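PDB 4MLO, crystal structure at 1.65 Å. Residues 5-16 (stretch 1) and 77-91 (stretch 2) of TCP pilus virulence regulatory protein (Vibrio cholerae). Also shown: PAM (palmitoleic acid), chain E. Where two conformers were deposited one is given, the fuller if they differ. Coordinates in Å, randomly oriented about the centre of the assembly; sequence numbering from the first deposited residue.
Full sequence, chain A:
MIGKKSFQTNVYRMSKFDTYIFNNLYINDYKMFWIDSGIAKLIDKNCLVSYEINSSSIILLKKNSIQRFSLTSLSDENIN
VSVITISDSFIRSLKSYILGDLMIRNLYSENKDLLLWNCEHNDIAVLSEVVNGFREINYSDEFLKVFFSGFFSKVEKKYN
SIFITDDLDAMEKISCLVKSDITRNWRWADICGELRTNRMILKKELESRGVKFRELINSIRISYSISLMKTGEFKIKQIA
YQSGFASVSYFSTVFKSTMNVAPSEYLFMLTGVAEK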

# COMPACT_ATOMS: atom_id res chain seq x y z
N LYS A 5 -9.27 9.81 -10.79
CA LYS A 5 -9.11 8.56 -11.52
C LYS A 5 -7.69 8.02 -11.36
O LYS A 5 -7.45 6.82 -11.46
CB LYS A 5 -9.43 8.76 -13.01
N SER A 6 -6.74 8.92 -11.13
CA SER A 6 -5.35 8.53 -10.94
C SER A 6 -5.01 8.31 -9.48
O SER A 6 -4.13 7.49 -9.17
CB SER A 6 -4.43 9.60 -11.51
OG SER A 6 -4.56 9.65 -12.92
N PHE A 7 -5.69 9.02 -8.58
CA PHE A 7 -5.37 9.04 -7.16
C PHE A 7 -6.63 8.87 -6.33
O PHE A 7 -7.59 9.64 -6.48
CB PHE A 7 -4.68 10.34 -6.77
CG PHE A 7 -3.51 10.69 -7.64
CD1 PHE A 7 -2.33 9.98 -7.54
CD2 PHE A 7 -3.61 11.71 -8.56
CE1 PHE A 7 -1.26 10.29 -8.36
CE2 PHE A 7 -2.55 12.03 -9.37
CZ PHE A 7 -1.36 11.33 -9.27
N GLN A 8 -6.60 7.88 -5.45
CA GLN A 8 -7.62 7.68 -4.43
C GLN A 8 -7.03 8.13 -3.10
O GLN A 8 -5.93 7.71 -2.73
CB GLN A 8 -8.02 6.20 -4.38
CG GLN A 8 -9.31 5.91 -3.63
CD GLN A 8 -9.12 5.88 -2.13
OE1 GLN A 8 -8.05 5.52 -1.64
NE2 GLN A 8 -10.14 6.27 -1.40
N THR A 9 -7.76 8.99 -2.38
CA THR A 9 -7.20 9.59 -1.19
C THR A 9 -8.10 9.37 0.01
O THR A 9 -9.32 9.27 -0.11
CB THR A 9 -6.94 11.11 -1.38
OG1 THR A 9 -8.17 11.78 -1.64
CG2 THR A 9 -5.99 11.34 -2.57
N ASN A 10 -7.47 9.25 1.17
CA ASN A 10 -8.17 9.09 2.43
C ASN A 10 -7.42 9.88 3.48
O ASN A 10 -6.19 9.99 3.45
CB ASN A 10 -8.27 7.61 2.86
CG ASN A 10 -9.14 6.80 1.96
OD1 ASN A 10 -8.65 6.19 1.01
ND2 ASN A 10 -10.43 6.80 2.23
N VAL A 11 -8.17 10.46 4.41
CA VAL A 11 -7.59 11.14 5.55
C VAL A 11 -8.17 10.50 6.80
O VAL A 11 -9.39 10.50 7.00
CB VAL A 11 -7.87 12.66 5.55
CG1 VAL A 11 -7.20 13.31 6.73
CG2 VAL A 11 -7.34 13.31 4.29
N TYR A 12 -7.29 9.94 7.63
CA TYR A 12 -7.67 9.26 8.85
C TYR A 12 -7.35 10.13 10.06
O TYR A 12 -6.26 10.70 10.17
CB TYR A 12 -6.91 7.95 9.00
CG TYR A 12 -7.23 6.97 7.89
CD1 TYR A 12 -6.34 6.74 6.85
CD2 TYR A 12 -8.42 6.33 7.88
CE1 TYR A 12 -6.66 5.82 5.84
CE2 TYR A 12 -8.74 5.40 6.88
CZ TYR A 12 -7.88 5.17 5.87
OH TYR A 12 -8.25 4.24 4.90
N ARG A 13 -8.29 10.20 10.98
CA ARG A 13 -8.04 10.89 12.23
C ARG A 13 -7.32 9.96 13.20
O ARG A 13 -7.70 8.80 13.36
CB ARG A 13 -9.36 11.37 12.83
CG ARG A 13 -10.12 12.32 11.93
N MET A 14 -6.28 10.47 13.84
CA MET A 14 -5.48 9.71 14.78
C MET A 14 -5.48 10.45 16.11
O MET A 14 -4.99 11.58 16.19
CB MET A 14 -4.05 9.55 14.27
CG MET A 14 -3.22 8.63 15.07
SD MET A 14 -1.67 8.36 14.22
CE MET A 14 -1.14 6.85 14.98
N SER A 15 -6.01 9.80 17.15
CA SER A 15 -6.20 10.42 18.46
C SER A 15 -4.88 10.50 19.22
O SER A 15 -3.94 9.75 18.96
CB SER A 15 -7.20 9.64 19.31
OG SER A 15 -8.43 9.49 18.63
N LYS A 16 -4.84 11.38 20.23
CA LYS A 16 -3.59 11.62 20.93
C LYS A 16 -2.98 10.31 21.41
O LYS A 16 -3.64 9.51 22.08
CB LYS A 16 -3.81 12.56 22.14
N GLU A 77 -2.68 16.48 20.44
CA GLU A 77 -3.86 16.85 19.68
C GLU A 77 -4.10 15.80 18.61
O GLU A 77 -3.26 14.93 18.36
CB GLU A 77 -3.69 18.23 19.04
N ASN A 78 -5.26 15.89 17.95
CA ASN A 78 -5.53 15.03 16.80
C ASN A 78 -4.52 15.30 15.69
O ASN A 78 -4.20 16.44 15.38
CB ASN A 78 -6.94 15.26 16.28
CG ASN A 78 -7.23 14.46 14.99
OD1 ASN A 78 -7.63 13.30 15.05
ND2 ASN A 78 -7.03 15.10 13.83
N ILE A 79 -4.02 14.21 15.10
CA ILE A 79 -3.23 14.24 13.87
C ILE A 79 -4.10 13.66 12.78
O ILE A 79 -4.86 12.71 13.03
CB ILE A 79 -1.94 13.40 14.02
CG1 ILE A 79 -0.94 14.10 14.94
CG2 ILE A 79 -1.31 13.13 12.65
CD1 ILE A 79 0.26 13.22 15.28
N ASN A 80 -3.99 14.21 11.58
CA ASN A 80 -4.61 13.63 10.40
C ASN A 80 -3.55 12.94 9.57
O ASN A 80 -2.52 13.55 9.23
CB ASN A 80 -5.32 14.70 9.55
CG ASN A 80 -6.51 15.29 10.27
OD1 ASN A 80 -7.25 14.59 10.95
ND2 ASN A 80 -6.68 16.60 10.15
N VAL A 81 -3.80 11.68 9.22
CA VAL A 81 -2.91 10.92 8.35
C VAL A 81 -3.52 10.87 6.96
O VAL A 81 -4.60 10.29 6.76
CB VAL A 81 -2.66 9.50 8.88
CG1 VAL A 81 -1.54 8.82 8.10
CG2 VAL A 81 -2.31 9.54 10.36
N SER A 82 -2.81 11.45 5.99
CA SER A 82 -3.26 11.44 4.61
C SER A 82 -2.62 10.26 3.90
O SER A 82 -1.43 9.99 4.08
CB SER A 82 -2.87 12.74 3.91
OG SER A 82 -3.47 13.86 4.54
N VAL A 83 -3.42 9.58 3.07
CA VAL A 83 -2.99 8.39 2.34
C VAL A 83 -3.39 8.55 0.88
O VAL A 83 -4.58 8.64 0.57
CB VAL A 83 -3.63 7.12 2.92
CG1 VAL A 83 -3.12 5.85 2.18
CG2 VAL A 83 -3.37 7.03 4.39
N ILE A 84 -2.40 8.52 -0.01
CA ILE A 84 -2.64 8.51 -1.45
C ILE A 84 -2.43 7.08 -1.93
O ILE A 84 -1.36 6.51 -1.67
CB ILE A 84 -1.70 9.46 -2.20
CG1 ILE A 84 -1.93 10.91 -1.78
CG2 ILE A 84 -1.88 9.35 -3.73
CD1 ILE A 84 -0.88 11.87 -2.35
N THR A 85 -3.41 6.53 -2.63
CA THR A 85 -3.31 5.26 -3.33
C THR A 85 -3.30 5.57 -4.81
O THR A 85 -4.22 6.21 -5.31
CB THR A 85 -4.47 4.32 -2.99
OG1 THR A 85 -4.54 4.12 -1.56
CG2 THR A 85 -4.28 2.99 -3.67
N ILE A 86 -2.25 5.13 -5.50
CA ILE A 86 -1.99 5.54 -6.89
C ILE A 86 -2.45 4.43 -7.82
O ILE A 86 -2.01 3.28 -7.68
CB ILE A 86 -0.50 5.82 -7.10
CG1 ILE A 86 0.03 6.82 -6.08
CG2 ILE A 86 -0.28 6.38 -8.50
CD1 ILE A 86 1.51 6.98 -6.09
N SER A 87 -3.30 4.77 -8.79
CA SER A 87 -3.86 3.76 -9.68
C SER A 87 -2.80 3.14 -10.58
O SER A 87 -1.80 3.77 -10.94
CB SER A 87 -4.98 4.36 -10.54
OG SER A 87 -4.48 5.22 -11.53
N ASP A 88 -3.04 1.88 -10.96
CA ASP A 88 -2.16 1.21 -11.90
C ASP A 88 -2.09 1.99 -13.21
O ASP A 88 -1.03 2.08 -13.83
CB ASP A 88 -2.64 -0.22 -12.15
CG ASP A 88 -2.46 -1.13 -10.94
OD1 ASP A 88 -1.52 -0.90 -10.15
OD2 ASP A 88 -3.26 -2.10 -10.79
N SER A 89 -3.21 2.56 -13.63
CA SER A 89 -3.21 3.29 -14.90
C SER A 89 -2.28 4.51 -14.85
O SER A 89 -1.58 4.81 -15.82
CB SER A 89 -4.63 3.67 -15.30
OG SER A 89 -5.23 4.60 -14.41
N PHE A 90 -2.23 5.21 -13.71
CA PHE A 90 -1.30 6.32 -13.60
C PHE A 90 0.14 5.83 -13.60
O PHE A 90 1.00 6.40 -14.29
CB PHE A 90 -1.57 7.16 -12.34
CG PHE A 90 -0.60 8.32 -12.18
CD1 PHE A 90 0.55 8.19 -11.43
CD2 PHE A 90 -0.82 9.53 -12.85
CE1 PHE A 90 1.46 9.24 -11.30
CE2 PHE A 90 0.08 10.58 -12.74
CZ PHE A 90 1.23 10.44 -11.96
N ILE A 91 0.43 4.74 -12.87
CA ILE A 91 1.78 4.19 -12.87
C ILE A 91 2.19 3.80 -14.28
O ILE A 91 3.31 4.09 -14.72
CB ILE A 91 1.86 2.99 -11.89
CG1 ILE A 91 1.55 3.44 -10.46
CG2 ILE A 91 3.20 2.32 -11.95
CD1 ILE A 91 2.54 4.47 -9.86
C1 PAM E . -5.84 2.20 3.32
O1 PAM E . -6.28 3.37 3.28
O2 PAM E . -5.53 1.57 2.28
C2 PAM E . -5.68 1.49 4.64
C3 PAM E . -4.23 1.04 4.89
C4 PAM E . -3.31 2.26 4.90
C5 PAM E . -1.86 1.90 5.21
C6 PAM E . -0.95 3.12 5.05
C7 PAM E . -1.29 4.25 6.03
C8 PAM E . -0.96 3.86 7.46
C9 PAM E . -1.36 4.94 8.46
C10 PAM E . -2.62 5.17 8.84
C11 PAM E . -3.80 4.41 8.27
C12 PAM E . -4.95 4.25 9.27
C13 PAM E . -5.90 3.17 8.72
C14 PAM E . -6.83 2.55 9.75
C15 PAM E . -6.07 1.91 10.90
C16 PAM E . -6.87 0.82 11.56
O HOH W 1 -4.52 7.48 -14.68
O HOH W 2 -5.81 6.02 -0.12
O HOH W 3 -2.51 12.38 17.76

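Residues 7-14 and 79-86 form neighbouring antiparallel strands, and a ladder of main-chain hydrogen bonds is the principal link between them. Four residue pairs bond reciprocally. Q8 N donates to T85 O (2.9 Å) and T85 N to Q8 O (2.8 Å); N10 N reaches V83 O at 3.0 Å and V83 N reaches N10 O at 2.8 Å. Y12 and V81 close the most regular ring, with Y12 N to V81 O and V81 N to Y12 O both 2.8 Å and both at 171°. At the far end M14 N donates to I79 O (2.8 Å) and I79 N to M14 O (3.0 Å). Beyond the strand, S87 N extends the pattern to S6 O at 2.9 Å, almost linearly. In the intervening pairs the strands come closer, and CA-H...O contacts fill the gaps, as between T9 CA and V83 O and between V11 CA and V81 O, each 3.3 Å.

Water supplements the ladder at both ends and along the side of the Q8-T85 pair. Water 3 donates to M14 O (3.0 Å) and E77 O (2.7 Å), joining the stretches just beyond the last strand pair. Water 1 lies between S6 OG (2.8 Å) and S89 OG (3.0 Å), and water 2 is 2.7 Å from T85 OG1 and 2.8 Å from Q8 OE1. S87, at the N-cap position of the helix, shares a hydrogen bond with S89 (OG to OG, 3.0 Å); its small polar side chain suits this turn.

Side chains alternate between the two faces of the sheet. On the face of Q8, N10, Y12 and M14, the character changes along the strand. Q8 NE2 donates to N10 OD1 (2.8 Å) in the partly exposed portion, whereas Y12 and M14 are buried against branched aliphatic residues. The Y12 ring meets V83 at its edge (CE1 to CG2, 3.8 Å) and has PAM C12 over one face, while its hydroxyl OH donates to PAM O1 at 2.7 Å. Tyrosine thus serves both the apolar chain and the carboxyl group of the fatty acid. V83 CG2 and V81 CG1 also approach the lipid, at 3.8 Å from C7 and 3.9 Å from C10. The extended M14 side chain places SD 4.1 Å from V81 CG2.

On the other face, F7 packs against I84 (CD1 to CG2, 3.9 Å) and I86 (CE1 to CG2, 4.0 Å). Its edge points to the face of buried F90, with centroids 4.8 Å apart, tying the first strand to the helix. Farther along, V11 CG1 rests 3.7 Å from N80 CB.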